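Local coordinates for putative transcriptional regulator protein, LacI family (Rhizobium etli, PDB 3MIZ), which is probably a DNA-binding transcriptional repressor of the LacI family, in which a periplasmic-binding-protein-like core follows a helix-turn-helix DNA-binding domain, at residues 18-23 with 47-52; 30-35 with 251-256; 76-81 with 97-102; 108-113 with 275-280; 140-145 with 175-180. All coordinates share one frame; numbering follows the deposited sequence.

From the N terminus, contact 1 is the first to close, joining strands 15-20 and 46-51 across the helix between them. Residues 30-35 of that helix begin contact 2, so the two cross along the chain; contact 2 closes only at helix 253-268. Contact 3 is nested within its long loop and continues the sheet of contact 1 through strands 73-78 and 95-97. Contact 4 opens after contact 3 has closed and ends beyond contact 2, which it crosses, bringing strand 277-285 beside strand 110-113. Contact 5 lies inside the loops of both contacts 2 and 4, in the other subdomain, where it touches contact 3 through Tyr80 and Arg101.

Contact 1 of 5, residues 18-23 with 47-52; sequences IITDYV and ILIANT
Backbone hydrogen bonds form the ladder between 18-23 and 47-52. Ile18 N donates to Leu48 O at 2.8 Å, and Ile18 O in turn receives Ala50 N at 2.9 Å. Thr20 repeats the pattern one rung on: its N bonds to Ala50 O, while Thr52 N reaches Thr20 O at 2.9 Å. All four bonds are nearly straight and run close to the axis of the carbonyl they meet. Among the apolar groups, Ile18 lies alongside Ile49 and crosses Ile47 obliquely, its extended chain (chi2 -180°) pressing CD1 tightly to Ile47 CG2 at 3.5 Å. On the other face, with Ala50, Ile19 CG2 meets Thr52 CG2 at 3.7 Å, the side chains crossing at about a right angle next to helix 56-68. Polar side chains gather at the C-terminal ends: Thr20 OG1, anti to its own backbone N, bonds to Val77 O, and Asp21 forms a salt bridge with Arg82. Asn51, CG anti to its backbone N, lays its amide against the loop 21-23, with CG 3.5 Å from Val23 CG1. An alanine here would remove that amide and would probably loosen the loop where it lies against the strand. Strand 46-51 is the outermost of the sheet within the chain, and Ile49 packs there on Ile49 of the second subunit. The arrangement is the beta-alpha-beta unit that opens the parallel sheet of a periplasmic-binding-protein-like subdomain, its strands linked through helix 30-42.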
# COMPACT_ATOMS: atom_id res chain seq x y z
N ILE A 18 -8.23 17.08 4.67
CA ILE A 18 -8.66 15.69 4.77
C ILE A 18 -8.29 15.19 6.15
O ILE A 18 -7.13 15.28 6.55
CB ILE A 18 -7.93 14.77 3.77
CG1 ILE A 18 -8.27 15.17 2.34
CG2 ILE A 18 -8.33 13.30 4.03
CD1 ILE A 18 -7.57 14.29 1.29
N ILE A 19 -9.26 14.70 6.90
CA ILE A 19 -8.95 14.17 8.22
C ILE A 19 -9.11 12.67 8.06
O ILE A 19 -10.20 12.17 7.81
CB ILE A 19 -9.92 14.70 9.30
CG1 ILE A 19 -9.71 16.21 9.46
CG2 ILE A 19 -9.68 13.97 10.63
CD1 ILE A 19 -10.54 16.85 10.55
N THR A 20 -8.00 11.95 8.16
CA THR A 20 -8.05 10.51 8.03
C THR A 20 -7.62 9.85 9.32
O THR A 20 -7.00 10.48 10.16
CB THR A 20 -7.15 10.02 6.91
OG1 THR A 20 -7.33 8.60 6.77
CG2 THR A 20 -5.68 10.32 7.23
N ASP A 21 -7.93 8.56 9.47
CA ASP A 21 -7.55 7.86 10.69
C ASP A 21 -6.27 7.03 10.65
O ASP A 21 -5.29 7.38 11.30
CB ASP A 21 -8.72 6.98 11.19
CG ASP A 21 -9.33 6.09 10.10
OD1 ASP A 21 -8.76 5.99 8.99
OD2 ASP A 21 -10.38 5.47 10.38
N TYR A 22 -6.26 5.95 9.87
CA TYR A 22 -5.09 5.07 9.86
C TYR A 22 -4.27 5.00 8.58
O TYR A 22 -3.77 3.93 8.22
CB TYR A 22 -5.54 3.66 10.23
CG TYR A 22 -6.37 3.62 11.49
CD1 TYR A 22 -5.77 3.80 12.74
CD2 TYR A 22 -7.74 3.42 11.44
CE1 TYR A 22 -6.53 3.79 13.91
CE2 TYR A 22 -8.51 3.42 12.60
CZ TYR A 22 -7.90 3.60 13.83
OH TYR A 22 -8.66 3.61 14.98
N VAL A 23 -4.09 6.13 7.92
CA VAL A 23 -3.33 6.17 6.67
C VAL A 23 -1.86 5.77 6.82
O VAL A 23 -1.27 5.21 5.89
CB VAL A 23 -3.42 7.58 6.02
CG1 VAL A 23 -2.55 8.57 6.78
CG2 VAL A 23 -3.01 7.51 4.56
N ILE A 47 -5.00 20.63 -1.15
CA ILE A 47 -5.42 19.63 -0.17
C ILE A 47 -4.36 19.45 0.91
O ILE A 47 -3.18 19.28 0.61
CB ILE A 47 -5.66 18.26 -0.86
CG1 ILE A 47 -6.74 18.39 -1.95
CG2 ILE A 47 -6.07 17.20 0.17
CD1 ILE A 47 -8.11 18.81 -1.44
N LEU A 48 -4.79 19.52 2.17
CA LEU A 48 -3.91 19.31 3.32
C LEU A 48 -4.46 18.11 4.07
O LEU A 48 -5.65 18.05 4.37
CB LEU A 48 -3.91 20.53 4.24
CG LEU A 48 -3.04 21.72 3.83
CD1 LEU A 48 -3.20 22.86 4.84
CD2 LEU A 48 -1.58 21.27 3.76
N ILE A 49 -3.59 17.15 4.36
CA ILE A 49 -3.99 15.94 5.06
C ILE A 49 -3.47 15.86 6.51
O ILE A 49 -2.33 16.20 6.78
CB ILE A 49 -3.46 14.69 4.29
CG1 ILE A 49 -3.93 14.74 2.84
CG2 ILE A 49 -3.94 13.42 4.97
CD1 ILE A 49 -3.35 13.59 1.99
N ALA A 50 -4.34 15.41 7.42
CA ALA A 50 -3.99 15.24 8.83
C ALA A 50 -4.50 13.86 9.26
O ALA A 50 -5.63 13.50 8.94
CB ALA A 50 -4.62 16.33 9.68
N ASN A 51 -3.68 13.11 9.99
CA ASN A 51 -4.04 11.77 10.45
C ASN A 51 -4.24 11.75 11.96
O ASN A 51 -3.41 12.26 12.71
CB ASN A 51 -2.92 10.79 10.06
CG ASN A 51 -3.37 9.33 10.09
OD1 ASN A 51 -4.36 8.97 9.45
ND2 ASN A 51 -2.63 8.49 10.80
N THR A 52 -5.34 11.15 12.41
CA THR A 52 -5.67 11.06 13.83
C THR A 52 -5.05 9.84 14.50
O THR A 52 -4.86 9.81 15.72
CB THR A 52 -7.20 10.95 14.05
OG1 THR A 52 -7.63 9.66 13.60
CG2 THR A 52 -7.95 12.02 13.28

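Contact 2 of 5, residues 30-35 with 251-256; sequences VDIVRG and LPYYDL
Asp31 OD2 is gripped by three partners. Arg236 makes a salt bridge to it, Arg34 NH1 adds a second one whose hydrogen bond is weak at 3.3 Å, and a water donates to it at 2.9 Å. The same water accepts from Tyr254 N, also at 2.9 Å, and so links the carboxylate to the first turn of helix 253-268. With two arginines and a helix N terminus close by, Asp31 is likely to stay ionised. Arg34 is extended from CG to NE and crosses Tyr254 at about a right angle, its guanidinium over one face of the ring. CZ of Arg34 stands 4.1 Å from the centroid of the Tyr254 ring in an off-centre cation-pi contact, the two planes 32° apart. At the far end of that ring, the hydroxyl is hydrogen-bonded to Asp38. Helices 30-42 and 253-268 here belong to the same subdomain of the periplasmic-binding-protein-like fold although more than 200 residues separate them, and their backbones come very near. Gly35 CA touches Tyr254 O at 3.4 Å, a CA-H...O contact, and a CB on Gly35 would collide with that oxygen. Two more such contacts join Tyr254 CA to Asp31 O and Ile32 CA to Tyr253 O. The Ile32 and Tyr253 side chains cross obliquely, with Ile32 CG1 3.5 Å from Tyr253 CD1, while Leu251 CB covers one face of the Tyr253 ring over its centre.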
# COMPACT_ATOMS: atom_id res chain seq x y z
N VAL A 30 -5.46 4.85 -0.28
CA VAL A 30 -4.89 6.08 -0.79
C VAL A 30 -5.60 6.51 -2.06
O VAL A 30 -5.56 7.69 -2.43
CB VAL A 30 -3.39 5.92 -1.10
CG1 VAL A 30 -2.64 5.54 0.17
CG2 VAL A 30 -3.19 4.88 -2.18
N ASP A 31 -6.24 5.57 -2.75
CA ASP A 31 -6.96 5.90 -3.98
C ASP A 31 -8.05 6.94 -3.72
O ASP A 31 -8.42 7.69 -4.62
CB ASP A 31 -7.57 4.64 -4.60
CG ASP A 31 -6.91 4.29 -5.92
OD1 ASP A 31 -5.67 4.33 -6.00
OD2 ASP A 31 -7.65 3.96 -6.88
N ILE A 32 -8.58 6.98 -2.50
CA ILE A 32 -9.60 7.98 -2.20
C ILE A 32 -8.89 9.32 -2.29
O ILE A 32 -9.39 10.28 -2.88
CB ILE A 32 -10.18 7.82 -0.79
CG1 ILE A 32 -10.98 6.52 -0.70
CG2 ILE A 32 -11.11 9.02 -0.47
CD1 ILE A 32 -11.45 6.20 0.72
N VAL A 33 -7.71 9.39 -1.69
CA VAL A 33 -6.93 10.62 -1.69
C VAL A 33 -6.59 10.97 -3.13
O VAL A 33 -6.67 12.13 -3.53
CB VAL A 33 -5.65 10.45 -0.86
CG1 VAL A 33 -4.91 11.78 -0.77
CG2 VAL A 33 -6.01 9.95 0.53
N ARG A 34 -6.23 9.96 -3.92
CA ARG A 34 -5.91 10.15 -5.32
C ARG A 34 -7.10 10.79 -6.04
O ARG A 34 -6.94 11.70 -6.86
CB ARG A 34 -5.58 8.80 -5.97
CG ARG A 34 -5.33 8.87 -7.47
CD ARG A 34 -5.37 7.47 -8.08
NE ARG A 34 -5.60 7.53 -9.52
CZ ARG A 34 -6.17 6.57 -10.23
NH1 ARG A 34 -6.58 5.45 -9.64
NH2 ARG A 34 -6.34 6.73 -11.54
N GLY A 35 -8.30 10.31 -5.73
CA GLY A 35 -9.50 10.84 -6.35
C GLY A 35 -9.75 12.27 -5.89
O GLY A 35 -10.11 13.14 -6.69
N LEU A 251 -13.49 -1.80 -5.14
CA LEU A 251 -14.05 -0.80 -4.24
C LEU A 251 -13.82 0.47 -5.06
O LEU A 251 -12.71 0.71 -5.54
CB LEU A 251 -13.26 -0.74 -2.93
CG LEU A 251 -13.54 -1.83 -1.89
CD1 LEU A 251 -12.51 -1.71 -0.76
CD2 LEU A 251 -14.96 -1.67 -1.34
N PRO A 252 -14.87 1.29 -5.25
CA PRO A 252 -14.79 2.54 -6.02
C PRO A 252 -14.11 3.69 -5.27
O PRO A 252 -14.64 4.80 -5.21
CB PRO A 252 -16.26 2.82 -6.33
CG PRO A 252 -16.93 2.39 -5.07
CD PRO A 252 -16.25 1.06 -4.77
N TYR A 253 -12.94 3.42 -4.72
CA TYR A 253 -12.20 4.42 -3.97
C TYR A 253 -11.92 5.71 -4.72
O TYR A 253 -12.21 6.80 -4.23
CB TYR A 253 -10.88 3.84 -3.44
CG TYR A 253 -11.06 2.99 -2.21
CD1 TYR A 253 -12.12 3.24 -1.33
CD2 TYR A 253 -10.17 1.97 -1.90
CE1 TYR A 253 -12.28 2.49 -0.17
CE2 TYR A 253 -10.32 1.21 -0.73
CZ TYR A 253 -11.38 1.48 0.13
OH TYR A 253 -11.54 0.78 1.30
N TYR A 254 -11.35 5.59 -5.92
CA TYR A 254 -11.04 6.76 -6.72
C TYR A 254 -12.30 7.61 -6.93
O TYR A 254 -12.27 8.83 -6.73
CB TYR A 254 -10.46 6.33 -8.07
CG TYR A 254 -10.06 7.49 -8.95
CD1 TYR A 254 -8.94 8.27 -8.66
CD2 TYR A 254 -10.82 7.83 -10.06
CE1 TYR A 254 -8.60 9.37 -9.44
CE2 TYR A 254 -10.49 8.93 -10.86
CZ TYR A 254 -9.38 9.69 -10.54
OH TYR A 254 -9.07 10.79 -11.32
N ASP A 255 -13.40 6.97 -7.32
CA ASP A 255 -14.66 7.67 -7.55
C ASP A 255 -15.24 8.24 -6.26
O ASP A 255 -15.85 9.31 -6.27
CB ASP A 255 -15.69 6.75 -8.21
CG ASP A 255 -15.30 6.37 -9.63
OD1 ASP A 255 -14.75 7.23 -10.36
OD2 ASP A 255 -15.57 5.22 -10.02
N LEU A 256 -15.07 7.52 -5.15
CA LEU A 256 -15.57 8.02 -3.86
C LEU A 256 -14.89 9.33 -3.53
O LEU A 256 -15.52 10.26 -3.03
CB LEU A 256 -15.30 7.02 -2.74
CG LEU A 256 -16.23 5.81 -2.64
CD1 LEU A 256 -15.72 4.83 -1.58
CD2 LEU A 256 -17.64 6.27 -2.29
O HOH W 1 -10.39 3.08 -7.06

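Contact 3 of 5, residues 76-81 with 97-102; sequences YVTMYR and MINCRP
The Tyr76 ring receives the sulfur of Cys100 at its edge, in the ring plane, with SG 5.3 Å from the ring centroid and 3.9 Å from CD2. Cys100 SG stands between its backbone N and carbonyl carbon (chi1 54°), which turns it back toward the 76-78 strand, where it also touches Thr78 CG2. Met97, a selenomethionine in the crystal, lies beside Tyr76 and points the same way; its chain is bent at chi3, so that the methyl CE comes to CD2 of the tyrosine. Two further flat groups, the guanidiniums of Arg81 and Arg101, have planes 29° apart, with Arg81 NH2 and Arg101 NH2 separated by 4.2 Å. Such like charges would repel, but Glu112 probably offsets this: it makes a salt bridge with Arg81 NE and a long, weak ion pair with Arg101, while Asp115 binds Arg81 NH1. Strands 73-78 and 95-97 run parallel as neighbours in the sheet of the N-terminal subdomain of the periplasmic-binding-protein-like fold. Ile98 N donates to Tyr76 O at 2.8 Å, and Thr78 N follows with a weak bond to Ile98 O. Both chains then turn a corner, at 79-80 and at 98-99, and meet again as the short parallel pair 81-83 and 100-101. Thr78 OG1 bridges the first corner by donating to Tyr80 O at 2.9 Å. Arg81 CA approaches Asn99 O at 3.1 Å in an almost straight CA-H...O contact. Val77 and Ile98 lie side by side with CG2 of the valine 4.0 Å from CB of the isoleucine, both packing on Ile32 of helix 30-42.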
# COMPACT_ATOMS: atom_id res chain seq x y z
N TYR A 76 -13.80 13.89 5.68
CA TYR A 76 -13.52 12.96 6.76
C TYR A 76 -13.44 11.59 6.10
O TYR A 76 -14.46 11.02 5.72
CB TYR A 76 -14.68 12.98 7.74
CG TYR A 76 -14.34 12.41 9.08
CD1 TYR A 76 -13.65 13.17 10.02
CD2 TYR A 76 -14.72 11.11 9.42
CE1 TYR A 76 -13.36 12.67 11.27
CE2 TYR A 76 -14.43 10.60 10.68
CZ TYR A 76 -13.75 11.39 11.60
OH TYR A 76 -13.46 10.91 12.85
N VAL A 77 -12.22 11.06 6.00
CA VAL A 77 -12.01 9.79 5.33
C VAL A 77 -11.44 8.70 6.23
O VAL A 77 -10.43 8.89 6.91
CB VAL A 77 -11.04 9.98 4.13
CG1 VAL A 77 -10.88 8.68 3.35
CG2 VAL A 77 -11.54 11.10 3.25
N THR A 78 -12.09 7.54 6.24
CA THR A 78 -11.60 6.43 7.04
C THR A 78 -10.92 5.43 6.11
O THR A 78 -11.34 5.28 4.95
CB THR A 78 -12.74 5.76 7.83
OG1 THR A 78 -13.81 5.41 6.93
CG2 THR A 78 -13.28 6.71 8.89
N MSE A 79 -9.87 4.77 6.59
CA MSE A 79 -9.16 3.79 5.77
C MSE A 79 -10.04 2.60 5.42
O MSE A 79 -9.96 2.05 4.32
CB MSE A 79 -7.89 3.33 6.50
CG MSE A 79 -6.80 4.38 6.53
SE MSE A 79 -6.26 4.87 4.72
CE MSE A 79 -7.26 6.53 4.50
N TYR A 80 -10.88 2.18 6.36
CA TYR A 80 -11.81 1.09 6.09
C TYR A 80 -13.19 1.58 6.49
O TYR A 80 -13.33 2.56 7.22
CB TYR A 80 -11.45 -0.21 6.84
CG TYR A 80 -11.08 -0.04 8.29
CD1 TYR A 80 -9.74 0.04 8.68
CD2 TYR A 80 -12.06 0.03 9.28
CE1 TYR A 80 -9.38 0.18 10.02
CE2 TYR A 80 -11.71 0.17 10.62
CZ TYR A 80 -10.37 0.24 10.98
OH TYR A 80 -10.03 0.35 12.30
N ARG A 81 -14.22 0.91 6.00
CA ARG A 81 -15.57 1.33 6.28
C ARG A 81 -15.89 1.32 7.77
O ARG A 81 -15.71 0.33 8.46
CB ARG A 81 -16.54 0.45 5.52
CG ARG A 81 -17.87 1.10 5.28
CD ARG A 81 -18.69 0.26 4.34
NE ARG A 81 -20.08 0.70 4.31
CZ ARG A 81 -21.03 0.09 3.63
NH1 ARG A 81 -20.74 -1.00 2.92
NH2 ARG A 81 -22.27 0.56 3.65
N MSE A 97 -18.35 13.05 4.73
CA MSE A 97 -17.68 11.82 5.15
C MSE A 97 -17.52 10.87 3.97
O MSE A 97 -18.45 10.71 3.17
CB MSE A 97 -18.47 11.15 6.28
CG MSE A 97 -18.52 12.00 7.55
SE MSE A 97 -19.67 11.24 8.93
CE MSE A 97 -18.55 9.76 9.43
N ILE A 98 -16.35 10.25 3.84
CA ILE A 98 -16.09 9.31 2.75
C ILE A 98 -15.57 7.98 3.28
O ILE A 98 -14.57 7.94 4.02
CB ILE A 98 -15.06 9.88 1.76
CG1 ILE A 98 -15.53 11.25 1.23
CG2 ILE A 98 -14.89 8.90 0.58
CD1 ILE A 98 -14.44 12.06 0.53
N ASN A 99 -16.26 6.91 2.90
CA ASN A 99 -15.93 5.53 3.29
C ASN A 99 -16.40 5.23 4.70
O ASN A 99 -15.97 4.26 5.33
CB ASN A 99 -14.42 5.27 3.19
CG ASN A 99 -14.09 3.80 3.00
OD1 ASN A 99 -12.99 3.35 3.31
ND2 ASN A 99 -15.05 3.05 2.48
N CYS A 100 -17.28 6.09 5.21
CA CYS A 100 -17.81 5.94 6.54
C CYS A 100 -19.16 6.63 6.64
O CYS A 100 -19.54 7.41 5.77
CB CYS A 100 -16.82 6.52 7.57
SG CYS A 100 -16.32 8.25 7.25
N ARG A 101 -19.88 6.32 7.72
CA ARG A 101 -21.19 6.89 7.96
C ARG A 101 -21.26 7.33 9.42
O ARG A 101 -20.69 6.69 10.30
CB ARG A 101 -22.25 5.82 7.68
CG ARG A 101 -23.50 5.89 8.53
CD ARG A 101 -24.33 4.63 8.35
NE ARG A 101 -23.45 3.48 8.14
CZ ARG A 101 -23.86 2.22 7.94
NH1 ARG A 101 -25.15 1.92 7.93
NH2 ARG A 101 -22.96 1.27 7.73
N PRO A 102 -21.97 8.43 9.69
CA PRO A 102 -22.08 8.90 11.08
C PRO A 102 -22.92 7.96 11.92
O PRO A 102 -23.82 7.29 11.41
CB PRO A 102 -22.73 10.27 10.92
CG PRO A 102 -23.63 10.07 9.73
CD PRO A 102 -22.73 9.30 8.78

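Contact 4 of 5, residues 108-113 with 275-280; sequences LPSIEP and PGSRVV
Ser110, Glu112, Arg278 and Val280 bind through their main chains in a parallel ladder. Arg278 N donates to Ser110 O at 3.0 Å, and Arg278 O takes Glu112 N at 3.1 Å. The tightest rung comes last, Val280 N to Glu112 O at 2.7 Å, nearly along the carbonyl axis. At the other end the ladder frays: Ser110 N reaches Gly276 O only weakly. A water helps there, donating to Leu108 O at 2.6 Å and, weakly, to Gly276 O, while also bonded to Ser110 OG. Just before the ladder, Pro109 CB rests on Pro275 CB at 4.0 Å. Side chains pack on both faces of the pair. Ile111, with CG1 anti to its backbone N (chi1 -173°), crosses Val280 obliquely and brings CD1 to 3.8 Å from Val280 CG2. On the face of Ser110 and Glu112, Val279 CG1 lies 3.6 Å from Glu112 O. Further out, the Glu112 carboxylate is turned to Arg81, and Arg278 reaches away from strand 110-113 to a cation-pi contact with Trp263. Strand 277-285 lies between 110-113 and the antiparallel 248-250, and on the other side of 110-113 the backbones of Pro109 and Ile111 bond to Met97 of strand 95-97. Helix 253-268 packs on the Ile111 face through Leu256.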
# COMPACT_ATOMS: atom_id res chain seq x y z
N LEU A 108 -24.13 14.23 9.11
CA LEU A 108 -23.37 14.82 8.01
C LEU A 108 -23.57 14.00 6.75
O LEU A 108 -23.92 12.82 6.82
CB LEU A 108 -21.88 14.79 8.34
CG LEU A 108 -21.33 15.62 9.49
CD1 LEU A 108 -19.94 15.11 9.86
CD2 LEU A 108 -21.30 17.08 9.07
N PRO A 109 -23.36 14.60 5.57
CA PRO A 109 -23.54 13.82 4.34
C PRO A 109 -22.42 12.78 4.28
O PRO A 109 -21.32 13.01 4.80
CB PRO A 109 -23.43 14.86 3.24
CG PRO A 109 -22.60 15.94 3.85
CD PRO A 109 -23.14 16.02 5.25
N SER A 110 -22.71 11.64 3.67
CA SER A 110 -21.70 10.59 3.59
C SER A 110 -21.84 9.79 2.31
O SER A 110 -22.93 9.65 1.76
CB SER A 110 -21.81 9.66 4.79
OG SER A 110 -23.08 9.03 4.83
N ILE A 111 -20.71 9.27 1.84
CA ILE A 111 -20.70 8.46 0.64
C ILE A 111 -19.79 7.27 0.92
O ILE A 111 -18.65 7.43 1.35
CB ILE A 111 -20.24 9.31 -0.57
CG1 ILE A 111 -20.39 8.51 -1.86
CG2 ILE A 111 -18.81 9.80 -0.37
CD1 ILE A 111 -20.32 9.36 -3.14
N GLU A 112 -20.33 6.07 0.71
CA GLU A 112 -19.62 4.82 0.97
C GLU A 112 -19.76 3.82 -0.17
O GLU A 112 -20.65 3.95 -1.02
CB GLU A 112 -20.22 4.13 2.19
CG GLU A 112 -20.23 4.90 3.49
CD GLU A 112 -21.16 4.24 4.49
OE1 GLU A 112 -22.38 4.44 4.38
OE2 GLU A 112 -20.67 3.50 5.37
N PRO A 113 -18.90 2.79 -0.18
CA PRO A 113 -18.94 1.75 -1.21
C PRO A 113 -19.96 0.71 -0.74
O PRO A 113 -20.23 0.61 0.46
CB PRO A 113 -17.51 1.21 -1.18
CG PRO A 113 -17.18 1.26 0.27
CD PRO A 113 -17.72 2.63 0.68
N PRO A 275 -28.50 15.97 2.34
CA PRO A 275 -27.38 15.15 2.80
C PRO A 275 -27.66 13.67 2.65
O PRO A 275 -27.43 13.09 1.59
CB PRO A 275 -27.21 15.58 4.26
CG PRO A 275 -28.60 15.98 4.66
CD PRO A 275 -29.07 16.76 3.45
N GLY A 276 -28.17 13.05 3.71
CA GLY A 276 -28.46 11.64 3.65
C GLY A 276 -27.23 10.87 3.20
O GLY A 276 -26.13 11.43 3.10
N SER A 277 -27.41 9.59 2.92
CA SER A 277 -26.31 8.73 2.52
C SER A 277 -26.37 8.28 1.06
O SER A 277 -27.44 7.95 0.54
CB SER A 277 -26.27 7.50 3.43
OG SER A 277 -25.38 6.52 2.93
N ARG A 278 -25.22 8.28 0.41
CA ARG A 278 -25.10 7.82 -0.96
C ARG A 278 -24.24 6.57 -0.87
O ARG A 278 -23.27 6.54 -0.11
CB ARG A 278 -24.36 8.83 -1.84
CG ARG A 278 -25.09 10.12 -2.12
CD ARG A 278 -24.20 11.01 -2.96
NE ARG A 278 -24.84 12.25 -3.36
CZ ARG A 278 -24.26 13.16 -4.13
NH1 ARG A 278 -23.02 12.97 -4.56
NH2 ARG A 278 -24.91 14.27 -4.46
N VAL A 279 -24.59 5.54 -1.62
CA VAL A 279 -23.79 4.33 -1.61
C VAL A 279 -23.42 4.01 -3.05
O VAL A 279 -24.30 3.83 -3.90
CB VAL A 279 -24.55 3.15 -0.97
CG1 VAL A 279 -23.63 1.95 -0.84
CG2 VAL A 279 -25.07 3.54 0.40
N VAL A 280 -22.12 3.97 -3.33
CA VAL A 280 -21.64 3.70 -4.68
C VAL A 280 -21.33 2.21 -4.88
O VAL A 280 -20.66 1.59 -4.06
CB VAL A 280 -20.37 4.52 -4.98
CG1 VAL A 280 -19.86 4.22 -6.39
CG2 VAL A 280 -20.67 6.01 -4.83
O HOH W 2 -25.01 10.53 6.12

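Contact 5 of 5, residues 140-145 with 175-180; sequences NPILLG and GPVGAE
An Asx turn combined with a type I beta turn, Asn140 to Leu143, leads from strand 134-138 into helix 144-160 and faces the type II turn Pro176-Ala179 that follows strand 167-174. Both turns lie on the C-terminal subdomain of the periplasmic-binding-protein-like fold, on the side toward the other subdomain, where Leu143 and Val177 touch Tyr80. Asn140 carries the contact. Its CG is anti to the backbone N (chi1 -162°), which sends the amide across to the second turn. ND2 spends both its hydrogens there: one goes to Gly175 O at 2.9 Å from above the carbonyl plane, the other to the anti lone pair of Glu180 OE2, also at 2.9 Å. Both acceptors lie in the amide plane, so the bonds fix its rotation. OD1 accepts from Ile142 N at 3.1 Å, closing the Asx turn, and from a water that in turn accepts from Gly175 N. A leucine here would lose all four of these bonds and would probably let the two turns drift apart. Glu180, bent at chi2, sends its other oxygen, OE1, back to the N atoms of Gly178 and Ala179 in weak bonds that brace the type II turn. Beside these bonds lies an apolar flank: Leu143 CD2 meets Val177 CG2 tip to tip at 3.8 Å, while the same valine methyl is squeezed to 3.5 Å from Ile142 CG2.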
# COMPACT_ATOMS: atom_id res chain seq x y z
N ASN A 140 -10.94 -9.90 8.74
CA ASN A 140 -11.07 -9.54 10.16
C ASN A 140 -12.51 -9.19 10.53
O ASN A 140 -13.05 -8.20 10.04
CB ASN A 140 -10.17 -8.35 10.48
CG ASN A 140 -9.91 -8.20 11.97
OD1 ASN A 140 -10.78 -8.51 12.80
ND2 ASN A 140 -8.73 -7.71 12.32
N PRO A 141 -13.15 -9.98 11.41
CA PRO A 141 -14.54 -9.76 11.85
C PRO A 141 -14.82 -8.40 12.50
O PRO A 141 -15.97 -7.96 12.56
CB PRO A 141 -14.78 -10.91 12.83
CG PRO A 141 -13.90 -11.98 12.32
CD PRO A 141 -12.63 -11.23 11.97
N ILE A 142 -13.77 -7.73 12.98
CA ILE A 142 -13.96 -6.42 13.60
C ILE A 142 -14.36 -5.40 12.54
O ILE A 142 -14.98 -4.38 12.83
CB ILE A 142 -12.66 -5.94 14.29
CG1 ILE A 142 -12.93 -4.64 15.06
CG2 ILE A 142 -11.58 -5.69 13.25
CD1 ILE A 142 -11.73 -4.13 15.85
N LEU A 143 -14.00 -5.70 11.29
CA LEU A 143 -14.31 -4.82 10.18
C LEU A 143 -15.75 -4.94 9.73
O LEU A 143 -16.24 -6.03 9.43
CB LEU A 143 -13.38 -5.12 9.01
CG LEU A 143 -11.90 -4.80 9.25
CD1 LEU A 143 -11.08 -5.16 8.03
CD2 LEU A 143 -11.77 -3.32 9.56
N LEU A 144 -16.43 -3.80 9.68
CA LEU A 144 -17.83 -3.76 9.26
C LEU A 144 -17.95 -4.33 7.84
O LEU A 144 -18.84 -5.13 7.56
CB LEU A 144 -18.35 -2.32 9.26
CG LEU A 144 -19.75 -2.19 8.65
CD1 LEU A 144 -20.77 -2.87 9.56
CD2 LEU A 144 -20.10 -0.72 8.45
N GLY A 145 -17.05 -3.89 6.96
CA GLY A 145 -17.07 -4.36 5.59
C GLY A 145 -16.96 -5.87 5.49
O GLY A 145 -17.66 -6.49 4.69
N GLY A 175 -7.83 -10.11 15.56
CA GLY A 175 -6.93 -9.26 16.32
C GLY A 175 -7.01 -7.82 15.84
O GLY A 175 -7.91 -7.47 15.06
N PRO A 176 -6.09 -6.95 16.28
CA PRO A 176 -6.08 -5.55 15.88
C PRO A 176 -5.87 -5.41 14.37
O PRO A 176 -4.98 -6.04 13.81
CB PRO A 176 -4.92 -4.96 16.67
CG PRO A 176 -4.80 -5.88 17.87
CD PRO A 176 -5.01 -7.23 17.25
N VAL A 177 -6.68 -4.57 13.73
CA VAL A 177 -6.55 -4.35 12.29
C VAL A 177 -5.13 -3.88 11.96
O VAL A 177 -4.61 -2.98 12.61
CB VAL A 177 -7.55 -3.28 11.80
CG1 VAL A 177 -7.38 -3.05 10.31
CG2 VAL A 177 -8.98 -3.73 12.10
N GLY A 178 -4.53 -4.50 10.95
CA GLY A 178 -3.18 -4.12 10.57
C GLY A 178 -2.11 -4.64 11.52
O GLY A 178 -0.99 -4.13 11.55
N ALA A 179 -2.45 -5.66 12.30
CA ALA A 179 -1.52 -6.26 13.26
C ALA A 179 -2.15 -7.56 13.73
O ALA A 179 -1.94 -8.00 14.87
CB ALA A 179 -1.29 -5.32 14.43
N GLU A 180 -2.91 -8.17 12.84
CA GLU A 180 -3.63 -9.39 13.15
C GLU A 180 -2.81 -10.66 13.28
O GLU A 180 -1.66 -10.75 12.85
CB GLU A 180 -4.72 -9.64 12.10
CG GLU A 180 -5.77 -8.56 12.06
CD GLU A 180 -5.68 -7.69 10.82
OE1 GLU A 180 -4.54 -7.38 10.39
OE2 GLU A 180 -6.74 -7.32 10.28
O HOH W 3 -10.51 -9.65 15.30